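Local coordinates for AxyAgu115A (Amphibacillus xylanus NBRC 15112, PDB 6NPS), which probably acts as a family GH115 alpha-glucuronidase, a glycoside hydrolase that removes glucuronic acid side groups from xylan, at residues 416-428 against 511-524. The protein carries 3 engineered substitutions. Residues are numbered along the deposited sequence; the frame is centred on the assembly and turned at random.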
loop_
_atom_site.group_PDB
_atom_site.type_symbol
_atom_site.label_atom_id
_atom_site.label_comp_id
_atom_site.label_asym_id
_atom_site.label_seq_id
_atom_site.Cartn_x
_atom_site.Cartn_y
_atom_site.Cartn_z
ATOM N N GLY A 416 3.265 -24.975 -6.648
ATOM C CA GLY A 416 3.945 -23.781 -6.160
ATOM C C GLY A 416 5.253 -23.439 -6.876
ATOM O O GLY A 416 5.824 -24.276 -7.578
ATOM N N PRO A 417 5.771 -22.191 -6.694
ATOM C CA PRO A 417 5.123 -21.102 -5.921
ATOM C C PRO A 417 3.873 -20.524 -6.590
ATOM O O PRO A 417 3.011 -20.029 -5.883
ATOM C CB PRO A 417 6.226 -20.009 -5.835
ATOM C CG PRO A 417 7.496 -20.717 -6.062
ATOM C CD PRO A 417 7.168 -21.842 -7.038
ATOM N N VAL A 418 3.814 -20.519 -7.921
ATOM C CA VAL A 418 2.673 -20.033 -8.708
ATOM C C VAL A 418 2.545 -20.963 -9.921
ATOM O O VAL A 418 3.527 -21.181 -10.647
ATOM C CB VAL A 418 2.839 -18.574 -9.229
ATOM C CG1 VAL A 418 1.495 -18.051 -9.875
ATOM C CG2 VAL A 418 3.364 -17.606 -8.127
ATOM N N SER A 419 1.335 -21.423 -10.192
ATOM C CA SER A 419 1.107 -22.283 -11.341
ATOM C C SER A 419 1.292 -21.491 -12.628
ATOM O O SER A 419 1.220 -20.261 -12.647
ATOM C CB SER A 419 -0.301 -22.888 -11.305
ATOM O OG SER A 419 -0.536 -23.560 -10.071
ATOM N N TYR A 420 1.561 -22.214 -13.714
ATOM C CA TYR A 420 1.558 -21.609 -15.037
ATOM C C TYR A 420 0.955 -22.619 -15.997
ATOM O O TYR A 420 1.512 -23.713 -16.246
ATOM C CB TYR A 420 2.953 -21.146 -15.473
ATOM C CG TYR A 420 4.046 -22.177 -15.437
ATOM C CD1 TYR A 420 4.644 -22.567 -14.235
ATOM C CD2 TYR A 420 4.531 -22.701 -16.625
ATOM C CE1 TYR A 420 5.648 -23.518 -14.226
ATOM C CE2 TYR A 420 5.527 -23.649 -16.636
ATOM C CZ TYR A 420 6.090 -24.044 -15.443
ATOM O OH TYR A 420 7.089 -24.981 -15.493
ATOM N N GLU A 421 -0.223 -22.272 -16.500
ATOM C CA GLU A 421 -1.011 -23.264 -17.220
ATOM C C GLU A 421 -1.880 -22.668 -18.313
ATOM O O GLU A 421 -2.710 -23.401 -18.854
ATOM C CB GLU A 421 -1.965 -24.037 -16.267
ATOM C CG GLU A 421 -1.405 -24.494 -14.933
ATOM C CD GLU A 421 -2.442 -25.268 -14.105
ATOM O OE1 GLU A 421 -2.970 -26.289 -14.607
ATOM O OE2 GLU A 421 -2.735 -24.848 -12.964
ATOM N N TRP A 422 -1.766 -21.375 -18.637
ATOM C CA TRP A 422 -2.741 -20.769 -19.533
ATOM C C TRP A 422 -2.237 -20.755 -20.984
ATOM O O TRP A 422 -2.822 -21.383 -21.874
ATOM C CB TRP A 422 -3.040 -19.346 -19.023
ATOM C CG TRP A 422 -3.959 -18.558 -19.887
ATOM C CD1 TRP A 422 -5.170 -18.951 -20.367
ATOM C CD2 TRP A 422 -3.741 -17.233 -20.360
ATOM N NE1 TRP A 422 -5.730 -17.945 -21.114
ATOM C CE2 TRP A 422 -4.871 -16.876 -21.135
ATOM C CE3 TRP A 422 -2.694 -16.321 -20.219
ATOM C CZ2 TRP A 422 -4.991 -15.639 -21.770
ATOM C CZ3 TRP A 422 -2.800 -15.073 -20.865
ATOM C CH2 TRP A 422 -3.946 -14.745 -21.627
ATOM N N ILE A 423 -1.171 -20.006 -21.229
ATOM C CA ILE A 423 -0.553 -19.879 -22.547
ATOM C C ILE A 423 0.937 -20.105 -22.365
ATOM O O ILE A 423 1.497 -19.720 -21.331
ATOM C CB ILE A 423 -0.824 -18.484 -23.166
ATOM C CG1 ILE A 423 -2.285 -18.289 -23.482
ATOM C CG2 ILE A 423 -0.126 -18.318 -24.496
ATOM C CD1 ILE A 423 -2.508 -16.953 -24.190
ATOM N N ASN A 424 1.580 -20.724 -23.362
ATOM C CA ASN A 424 3.045 -20.910 -23.390
ATOM C C ASN A 424 3.787 -19.694 -22.838
ATOM O O ASN A 424 3.558 -18.556 -23.272
ATOM C CB ASN A 424 3.502 -21.168 -24.845
ATOM C CG ASN A 424 5.023 -21.274 -25.001
ATOM O OD1 ASN A 424 5.703 -21.824 -24.148
ATOM N ND2 ASN A 424 5.555 -20.755 -26.109
ATOM N N SER A 425 4.709 -19.944 -21.893
ATOM C CA SER A 425 5.622 -18.919 -21.392
ATOM C C SER A 425 7.057 -19.442 -21.350
ATOM O O SER A 425 7.887 -18.905 -20.604
ATOM C CB SER A 425 5.181 -18.429 -19.996
ATOM O OG SER A 425 5.047 -19.548 -19.124
ATOM N N SER A 426 7.361 -20.495 -22.120
ATOM C CA SER A 426 8.699 -21.054 -22.235
ATOM C C SER A 426 9.441 -20.492 -23.452
ATOM O O SER A 426 8.851 -20.053 -24.447
ATOM C CB SER A 426 8.658 -22.579 -22.306
ATOM O OG SER A 426 7.919 -23.089 -21.181
ATOM N N TYR A 427 10.756 -20.516 -23.361
ATOM C CA TYR A 427 11.618 -19.725 -24.245
ATOM C C TYR A 427 12.704 -20.641 -24.770
ATOM O O TYR A 427 13.425 -21.243 -23.975
ATOM C CB TYR A 427 12.183 -18.561 -23.416
ATOM C CG TYR A 427 13.028 -17.523 -24.140
ATOM C CD1 TYR A 427 12.555 -16.865 -25.240
ATOM C CD2 TYR A 427 14.307 -17.209 -23.662
ATOM C CE1 TYR A 427 13.390 -15.903 -25.927
ATOM C CE2 TYR A 427 15.116 -16.274 -24.295
ATOM C CZ TYR A 427 14.644 -15.607 -25.413
ATOM O OH TYR A 427 15.465 -14.688 -26.027
ATOM N N LEU A 428 12.851 -20.733 -26.099
ATOM C CA LEU A 428 13.743 -21.743 -26.674
ATOM C C LEU A 428 15.172 -21.685 -26.163
ATOM O O LEU A 428 15.731 -22.759 -25.868
ATOM C CB LEU A 428 13.723 -21.661 -28.207
ATOM C CG LEU A 428 12.388 -22.028 -28.880
ATOM C CD1 LEU A 428 12.631 -22.401 -30.366
ATOM C CD2 LEU A 428 11.620 -23.163 -28.189
ATOM N N ASN A 511 9.575 -14.819 -30.919
ATOM C CA ASN A 511 10.744 -14.561 -30.092
ATOM C C ASN A 511 10.442 -13.488 -29.064
ATOM O O ASN A 511 10.843 -13.599 -27.897
ATOM C CB ASN A 511 11.910 -14.137 -30.976
ATOM C CG ASN A 511 13.235 -14.343 -30.300
ATOM O OD1 ASN A 511 13.710 -15.472 -30.185
ATOM N ND2 ASN A 511 13.836 -13.257 -29.828
ATOM N N GLY A 512 9.724 -12.445 -29.482
ATOM C CA GLY A 512 9.266 -11.379 -28.621
ATOM C C GLY A 512 8.390 -11.797 -27.464
ATOM O O GLY A 512 8.740 -11.531 -26.308
ATOM N N TYR A 513 7.234 -12.424 -27.724
ATOM C CA TYR A 513 6.346 -12.717 -26.606
ATOM C C TYR A 513 6.962 -13.751 -25.663
ATOM O O TYR A 513 6.784 -13.661 -24.436
ATOM C CB TYR A 513 4.946 -13.149 -27.110
ATOM C CG TYR A 513 4.691 -14.647 -27.253
ATOM C CD1 TYR A 513 4.423 -15.446 -26.141
ATOM C CD2 TYR A 513 4.649 -15.251 -28.524
ATOM C CE1 TYR A 513 4.173 -16.822 -26.275
ATOM C CE2 TYR A 513 4.401 -16.659 -28.664
ATOM C CZ TYR A 513 4.167 -17.416 -27.528
ATOM O OH TYR A 513 3.923 -18.798 -27.660
ATOM N N THR A 514 7.725 -14.723 -26.192
ATOM C CA THR A 514 8.224 -15.765 -25.294
ATOM C C THR A 514 9.323 -15.243 -24.374
ATOM O O THR A 514 9.417 -15.692 -23.216
ATOM C CB THR A 514 8.720 -17.020 -26.066
ATOM O OG1 THR A 514 9.716 -16.684 -27.067
ATOM C CG2 THR A 514 7.555 -17.779 -26.717
ATOM N N LYS A 515 10.154 -14.305 -24.854
ATOM C CA LYS A 515 11.132 -13.676 -23.968
ATOM C C LYS A 515 10.451 -12.936 -22.816
ATOM O O LYS A 515 10.820 -13.097 -21.649
ATOM C CB LYS A 515 12.057 -12.695 -24.738
ATOM C CG LYS A 515 13.245 -12.377 -23.799
ATOM C CD LYS A 515 14.306 -11.538 -24.368
ATOM C CE LYS A 515 15.345 -11.176 -23.280
ATOM N NZ LYS A 515 16.481 -12.102 -23.120
ATOM N N ILE A 516 9.447 -12.122 -23.128
ATOM C CA ILE A 516 8.732 -11.361 -22.098
ATOM C C ILE A 516 7.941 -12.286 -21.152
ATOM O O ILE A 516 8.011 -12.148 -19.923
ATOM C CB ILE A 516 7.839 -10.304 -22.770
ATOM C CG1 ILE A 516 8.726 -9.255 -23.463
ATOM C CG2 ILE A 516 6.881 -9.672 -21.717
ATOM C CD1 ILE A 516 8.028 -8.652 -24.646
ATOM N N ALA A 517 7.213 -13.268 -21.695
ATOM C CA ALA A 517 6.476 -14.184 -20.831
ATOM C C ALA A 517 7.401 -14.957 -19.903
ATOM O O ALA A 517 7.045 -15.213 -18.740
ATOM C CB ALA A 517 5.642 -15.191 -21.641
ATOM N N HIS A 518 8.548 -15.341 -20.377
ATOM C CA HIS A 518 9.438 -16.071 -19.568
ATOM C C HIS A 518 10.040 -15.249 -18.474
ATOM O O HIS A 518 10.458 -15.761 -17.533
ATOM C CB HIS A 518 10.386 -16.925 -20.396
ATOM C CG HIS A 518 11.796 -16.492 -20.356
ATOM N ND1 HIS A 518 12.199 -15.274 -20.812
ATOM C CD2 HIS A 518 12.907 -17.128 -19.936
ATOM C CE1 HIS A 518 13.497 -15.167 -20.656
ATOM N NE2 HIS A 518 13.949 -16.280 -20.127
ATOM N N ASN A 519 10.081 -13.960 -18.628
ATOM C CA ASN A 519 10.618 -13.082 -17.587
ATOM C C ASN A 519 9.670 -12.962 -16.389
ATOM O O ASN A 519 10.134 -12.724 -15.260
ATOM C CB ASN A 519 10.908 -11.686 -18.159
ATOM C CG ASN A 519 12.214 -11.653 -18.907
ATOM O OD1 ASN A 519 12.968 -12.628 -18.846
ATOM N ND2 ASN A 519 12.517 -10.527 -19.598
ATOM N N ARG A 520 8.357 -13.083 -16.611
ATOM C CA ARG A 520 7.387 -13.143 -15.497
ATOM C C ARG A 520 6.166 -13.846 -16.055
ATOM O O ARG A 520 5.444 -13.249 -16.865
ATOM C CB ARG A 520 7.025 -11.747 -15.013
ATOM C CG ARG A 520 6.133 -11.712 -13.768
ATOM C CD ARG A 520 6.951 -12.297 -12.614
ATOM N NE ARG A 520 6.328 -12.051 -11.359
ATOM C CZ ARG A 520 6.954 -11.854 -10.213
ATOM N NH1 ARG A 520 8.280 -11.843 -10.142
ATOM N NH2 ARG A 520 6.223 -11.652 -9.135
ATOM N N ARG A 521 5.928 -15.109 -15.641
ATOM C CA ARG A 521 4.874 -15.885 -16.269
ATOM C C ARG A 521 3.501 -15.261 -15.956
ATOM O O ARG A 521 3.342 -14.537 -14.966
ATOM C CB ARG A 521 4.965 -17.332 -15.782
ATOM C CG ARG A 521 6.271 -18.033 -16.221
ATOM C CD ARG A 521 6.101 -19.531 -15.980
ATOM N NE ARG A 521 7.345 -20.291 -15.868
ATOM C CZ ARG A 521 7.899 -20.977 -16.869
ATOM N NH1 ARG A 521 7.340 -20.963 -18.086
ATOM N NH2 ARG A 521 9.006 -21.679 -16.660
ATOM N N PRO A 522 2.514 -15.481 -16.825
ATOM C CA PRO A 522 1.260 -14.692 -16.770
ATOM C C PRO A 522 0.561 -14.625 -15.416
ATOM O O PRO A 522 0.216 -13.526 -14.967
ATOM C CB PRO A 522 0.380 -15.427 -17.792
ATOM C CG PRO A 522 1.321 -15.970 -18.770
ATOM C CD PRO A 522 2.619 -16.251 -18.082
ATOM N N GLU A 523 0.283 -15.775 -14.789
ATOM C CA GLU A 523 -0.460 -15.789 -13.535
ATOM C C GLU A 523 0.298 -15.057 -12.436
ATOM O O GLU A 523 -0.312 -14.524 -11.499
ATOM C CB GLU A 523 -0.736 -17.253 -13.109
ATOM C CG GLU A 523 -1.661 -18.021 -14.052
ATOM C CD GLU A 523 -0.922 -18.820 -15.171
ATOM O OE1 GLU A 523 0.208 -18.390 -15.607
ATOM O OE2 GLU A 523 -1.502 -19.878 -15.612
ATOM N N ALA A 524 1.624 -15.043 -12.520
ATOM C CA ALA A 524 2.467 -14.376 -11.541
ATOM C C ALA A 524 2.703 -12.894 -11.863
ATOM O O ALA A 524 3.367 -12.215 -11.092
ATOM C CB ALA A 524 3.838 -15.078 -11.465
HETATM O O HOH W 1 2.541 -18.166 -13.595
HETATM O O HOH W 2 0.438 -19.363 -18.105
HETATM O O HOH W 3 9.370 -24.055 -18.891
HETATM O O HOH W 4 16.410 -15.367 -28.788
HETATM O O HOH W 5 15.831 -12.656 -27.949
HETATM O O HOH W 6 11.038 -18.981 -27.856
#
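Arg521 lays its guanidinium flat over one face of the Tyr420 ring, the planes 13° apart and CZ 3.8 Å from the ring centroid, a stacked cation-pi pair in which CD adds a CH-pi contact. The edge of the same group is used separately: NH1 donates in the guanidinium plane to Ser425 OG at 2.9 Å, while NH2 reaches Ser426 OG through a water. With an alanine here, the Tyr420 ring would probably lose its cation-pi partner and Ser425 OG its guanidinium donor. Beside this pair, Glu523 turns its carboxylate, by a bend at chi2 (92°), to the loop backbone, OE2 accepting from Glu421 N at 2.9 Å on its syn side and OE1 from a water that in turn accepts from Trp422 N. Asn424 ND2 donates to Tyr513 OH (3.0 Å). Tyr427, with CG anti to its own backbone N (chi1 -175°), spreads over the helix: Lys515 CA lies 4.0 Å from its ring centroid, and the His518 ring packs obliquely against it. A second shell fixes these groups. His518 ND1 is bonded to Lys515 O, Tyr420 OH to Asn386 O and Tyr427 OH to Gly822 O, while an Asx turn, Asn424 OD1 accepting from Ser426 N, sets the amide. The loop between strand 405-410 and helix 428-440 of the TIM-barrel region is thus joined to the last turns of helix 500-519 and to residues 521-524 by a guanidinium that divides face from edge, and by a buried carboxylate whose charge is probably eased by peptide N-H and water.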